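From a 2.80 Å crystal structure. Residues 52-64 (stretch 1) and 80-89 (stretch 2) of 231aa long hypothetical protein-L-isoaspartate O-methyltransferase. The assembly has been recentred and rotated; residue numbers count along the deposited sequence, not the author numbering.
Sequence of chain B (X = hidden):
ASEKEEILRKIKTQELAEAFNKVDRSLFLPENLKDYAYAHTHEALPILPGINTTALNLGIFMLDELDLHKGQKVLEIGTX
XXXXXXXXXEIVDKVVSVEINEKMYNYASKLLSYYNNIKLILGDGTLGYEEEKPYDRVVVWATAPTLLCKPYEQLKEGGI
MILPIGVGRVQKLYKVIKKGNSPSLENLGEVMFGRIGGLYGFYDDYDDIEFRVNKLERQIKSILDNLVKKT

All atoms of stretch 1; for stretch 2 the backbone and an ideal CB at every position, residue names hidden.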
# COMPACT_ATOMS: atom_id res chain seq x y z
N ASN B 52 -25.62 9.46 -2.86
CA ASN B 52 -25.62 10.74 -2.16
C ASN B 52 -26.02 11.92 -3.03
O ASN B 52 -26.11 11.82 -4.26
CB ASN B 52 -24.23 11.06 -1.62
CG ASN B 52 -23.72 10.02 -0.64
OD1 ASN B 52 -24.42 9.63 0.29
ND2 ASN B 52 -22.49 9.59 -0.84
N THR B 53 -26.24 13.05 -2.38
CA THR B 53 -26.59 14.27 -3.08
C THR B 53 -25.31 15.07 -3.07
O THR B 53 -24.73 15.25 -2.01
CB THR B 53 -27.61 15.11 -2.31
OG1 THR B 53 -28.56 14.26 -1.68
CG2 THR B 53 -28.31 16.06 -3.25
N THR B 54 -24.88 15.55 -4.23
CA THR B 54 -23.66 16.35 -4.27
C THR B 54 -23.72 17.47 -3.21
O THR B 54 -24.80 17.97 -2.86
CB THR B 54 -23.48 17.02 -5.63
OG1 THR B 54 -23.34 16.04 -6.65
CG2 THR B 54 -22.25 17.86 -5.62
N ALA B 55 -22.55 17.83 -2.71
CA ALA B 55 -22.43 18.89 -1.72
C ALA B 55 -22.94 20.18 -2.36
O ALA B 55 -22.66 20.46 -3.53
CB ALA B 55 -21.00 19.05 -1.32
N LEU B 56 -23.68 20.95 -1.57
CA LEU B 56 -24.24 22.20 -2.05
C LEU B 56 -23.19 23.12 -2.62
O LEU B 56 -23.40 23.74 -3.68
CB LEU B 56 -24.98 22.93 -0.93
CG LEU B 56 -26.34 23.59 -1.25
CD1 LEU B 56 -26.56 24.76 -0.29
CD2 LEU B 56 -26.39 24.10 -2.67
N ASN B 57 -22.07 23.24 -1.91
CA ASN B 57 -21.01 24.12 -2.39
C ASN B 57 -20.53 23.64 -3.76
O ASN B 57 -20.29 24.43 -4.67
CB ASN B 57 -19.86 24.16 -1.39
CG ASN B 57 -19.36 25.60 -1.15
OD1 ASN B 57 -18.88 26.29 -2.07
ND2 ASN B 57 -19.47 26.06 0.11
N LEU B 58 -20.42 22.33 -3.93
CA LEU B 58 -19.97 21.80 -5.20
C LEU B 58 -21.03 22.04 -6.28
O LEU B 58 -20.71 22.59 -7.35
CB LEU B 58 -19.69 20.31 -5.07
CG LEU B 58 -18.36 19.84 -5.63
CD1 LEU B 58 -18.46 18.38 -5.84
CD2 LEU B 58 -18.06 20.47 -6.96
N GLY B 59 -22.27 21.61 -5.99
CA GLY B 59 -23.38 21.77 -6.93
C GLY B 59 -23.60 23.19 -7.48
O GLY B 59 -23.77 23.40 -8.69
N ILE B 60 -23.60 24.17 -6.59
CA ILE B 60 -23.80 25.55 -7.01
C ILE B 60 -22.64 26.01 -7.88
O ILE B 60 -22.83 26.78 -8.85
CB ILE B 60 -23.94 26.47 -5.78
CG1 ILE B 60 -25.11 25.98 -4.91
CG2 ILE B 60 -24.20 27.90 -6.22
CD1 ILE B 60 -26.39 25.76 -5.73
N PHE B 61 -21.44 25.55 -7.54
CA PHE B 61 -20.26 25.89 -8.31
C PHE B 61 -20.40 25.31 -9.73
O PHE B 61 -20.14 25.99 -10.72
CB PHE B 61 -18.98 25.34 -7.64
CG PHE B 61 -17.74 25.53 -8.46
CD1 PHE B 61 -17.29 26.81 -8.79
CD2 PHE B 61 -17.09 24.43 -9.01
CE1 PHE B 61 -16.21 26.99 -9.66
CE2 PHE B 61 -16.00 24.60 -9.88
CZ PHE B 61 -15.56 25.88 -10.20
N MSE B 62 -20.81 24.06 -9.82
CA MSE B 62 -20.99 23.41 -11.11
C MSE B 62 -22.03 24.11 -11.97
O MSE B 62 -21.79 24.40 -13.14
CB MSE B 62 -21.34 21.95 -10.89
CG MSE B 62 -20.26 21.22 -10.13
SE MSE B 62 -20.48 19.30 -10.06
CE MSE B 62 -20.88 19.15 -8.19
N LEU B 63 -23.20 24.39 -11.38
CA LEU B 63 -24.25 25.07 -12.13
C LEU B 63 -23.77 26.47 -12.53
O LEU B 63 -24.04 26.91 -13.64
CB LEU B 63 -25.53 25.18 -11.31
CG LEU B 63 -26.20 23.86 -10.90
CD1 LEU B 63 -27.57 24.16 -10.31
CD2 LEU B 63 -26.32 22.92 -12.11
N ASP B 64 -23.06 27.15 -11.63
CA ASP B 64 -22.57 28.48 -11.94
C ASP B 64 -21.62 28.42 -13.13
O ASP B 64 -21.62 29.29 -14.00
CB ASP B 64 -21.89 29.09 -10.72
CG ASP B 64 -21.77 30.62 -10.79
OD1 ASP B 64 -22.56 31.26 -11.54
OD2 ASP B 64 -20.91 31.19 -10.08
N UNK B 80 -31.72 12.48 -9.08
CA UNK B 80 -31.58 12.45 -7.65
C UNK B 80 -32.81 13.02 -6.97
O UNK B 80 -33.92 12.69 -7.37
CB UNK B 80 -30.33 13.22 -7.22
N UNK B 81 -32.62 13.89 -5.97
CA UNK B 81 -33.74 14.47 -5.23
C UNK B 81 -34.40 15.65 -5.92
O UNK B 81 -35.28 16.27 -5.36
CB UNK B 81 -33.26 14.91 -3.84
N UNK B 82 -33.96 15.99 -7.12
CA UNK B 82 -34.60 17.08 -7.86
C UNK B 82 -34.24 18.52 -7.56
O UNK B 82 -34.66 19.40 -8.31
CB UNK B 82 -36.11 16.95 -7.66
N UNK B 83 -33.49 18.77 -6.49
CA UNK B 83 -33.10 20.14 -6.13
C UNK B 83 -32.30 20.91 -7.21
O UNK B 83 -32.61 22.08 -7.51
CB UNK B 83 -32.27 20.09 -4.85
N UNK B 84 -31.27 20.30 -7.77
CA UNK B 84 -30.52 21.02 -8.79
C UNK B 84 -31.37 21.11 -10.06
O UNK B 84 -31.19 22.02 -10.88
CB UNK B 84 -29.18 20.33 -9.07
N UNK B 85 -32.30 20.17 -10.20
CA UNK B 85 -33.18 20.16 -11.36
C UNK B 85 -34.03 21.42 -11.24
O UNK B 85 -34.08 22.21 -12.17
CB UNK B 85 -34.03 18.89 -11.43
N UNK B 86 -34.66 21.61 -10.08
CA UNK B 86 -35.46 22.82 -9.85
C UNK B 86 -34.70 24.13 -10.19
O UNK B 86 -35.21 24.96 -10.93
CB UNK B 86 -35.91 22.86 -8.39
N UNK B 87 -33.49 24.32 -9.65
CA UNK B 87 -32.70 25.53 -9.93
C UNK B 87 -32.47 25.78 -11.42
O UNK B 87 -32.44 26.93 -11.86
CB UNK B 87 -31.35 25.43 -9.23
N UNK B 88 -32.30 24.71 -12.20
CA UNK B 88 -32.09 24.87 -13.63
C UNK B 88 -33.41 25.27 -14.31
O UNK B 88 -33.47 26.20 -15.13
CB UNK B 88 -31.54 23.58 -14.24
N UNK B 89 -34.47 24.57 -13.94
CA UNK B 89 -35.81 24.83 -14.47
C UNK B 89 -36.19 26.30 -14.29
O UNK B 89 -36.84 26.91 -15.15
CB UNK B 89 -36.84 23.93 -13.78

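Position 80 has phi near 61° and psi near -134°, a combination that by itself favours glycine. An ideal CB would point toward stretch 1 but stay 5.3 Å from Thr53 CG2, so the backbone argues more strongly than the neighbours. The residue is Gly80.

At position 81 the backbone is unremarkable, and the CB points toward stretch 1, 5.1 Å from Thr53 CG2. A medium-sized apolar side chain such as valine, leucine, isoleucine or methionine could cover that methyl. The deposited Ile81, with chi1 p and chi2 t, brings CD1 to 3.9 Å from Thr53 CG2.

Position 82 combines phi 81° with psi -9°, and a CB here would be jammed against the carbonyl O of residue 81. Glycine is called for, and Gly82 occupies the N-cap position before the helix.

Position 83 opens the helix. Its CB points toward stretch 1 but has no atom of it close by, so only a long side chain could make contact, and the methyls of Leu56 and Ile60 favour an apolar or aromatic one. Tyr83 fits: its CE2 lies 4.0 Å from Leu56 CD2.

Position 84 faces Gly59, whose CA is 7.4 Å from the CA here. The absence of a side chain on Gly59 leaves a hollow among Leu56, Ile60 and Leu63, and beyond it lie the carbonyl oxygens of Thr54 and Ala55. Leucine, methionine or phenylalanine could enter the hollow, but a long side chain ending in a donor could also use an acceptor. Tyr84 does both. Its ring packs as a knob among these four residues, with CE2 3.5 Å from Gly59 CA and CD2 3.9 Å from Leu63 CD1; a CB on Gly59 would clash with CE2 at 2.2 Å. At the far end, Tyr84 OH donates a hydrogen bond to Thr54 O at 3.0 Å.

Positions 85 and 86 make no contact with stretch 1: the CB of 85 points away and that of 86 is out of reach. Many helix-compatible residues would suit them here; they are Thr85 and Ala86.

At position 87 the CB points toward stretch 1, 4.1 Å from Leu63 CD1, with Ile60 CD1 also nearby. Leucine, isoleucine or methionine would suit. Leu87 places CD1 3.8 Å from Ile60 CD1 and 3.9 Å from Leu63 CD1.

Position 88 points sideways, so a branched or flexible apolar chain must reach back toward Leu63. Ile88 does so, its CD1 lying 4.0 Å from Leu63 CD2.

Position 89 is out of reach, leaving stretch 1 no say; it is Ala89.

Stretch 2, residues 80-89: GIGYYTALIA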
# COMPACT_ATOMS: atom_id res chain seq x y z
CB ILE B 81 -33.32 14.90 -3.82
CG1 ILE B 81 -32.38 16.10 -3.89
CG2 ILE B 81 -32.65 13.74 -3.10
CD1 ILE B 81 -32.05 16.70 -2.53
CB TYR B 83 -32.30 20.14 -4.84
CG TYR B 83 -31.73 21.49 -4.53
CD1 TYR B 83 -32.55 22.54 -4.14
CD2 TYR B 83 -30.38 21.75 -4.70
CE1 TYR B 83 -32.04 23.85 -3.92
CE2 TYR B 83 -29.84 23.05 -4.49
CZ TYR B 83 -30.68 24.10 -4.10
OH TYR B 83 -30.16 25.36 -3.88
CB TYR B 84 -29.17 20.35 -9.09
CG TYR B 84 -28.22 20.33 -7.91
CD1 TYR B 84 -27.95 19.15 -7.24
CD2 TYR B 84 -27.65 21.51 -7.42
CE1 TYR B 84 -27.16 19.13 -6.12
CE2 TYR B 84 -26.84 21.50 -6.29
CZ TYR B 84 -26.60 20.30 -5.65
OH TYR B 84 -25.80 20.27 -4.54
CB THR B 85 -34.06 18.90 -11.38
OG1 THR B 85 -33.30 17.77 -10.94
CG2 THR B 85 -34.57 18.63 -12.80
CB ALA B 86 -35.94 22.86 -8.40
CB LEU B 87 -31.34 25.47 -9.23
CG LEU B 87 -31.28 25.35 -7.69
CD1 LEU B 87 -29.81 25.31 -7.27
CD2 LEU B 87 -32.00 26.51 -7.01
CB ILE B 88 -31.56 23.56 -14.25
CG1 ILE B 88 -30.25 23.17 -13.56
CG2 ILE B 88 -31.33 23.72 -15.77
CD1 ILE B 88 -29.70 21.85 -14.01
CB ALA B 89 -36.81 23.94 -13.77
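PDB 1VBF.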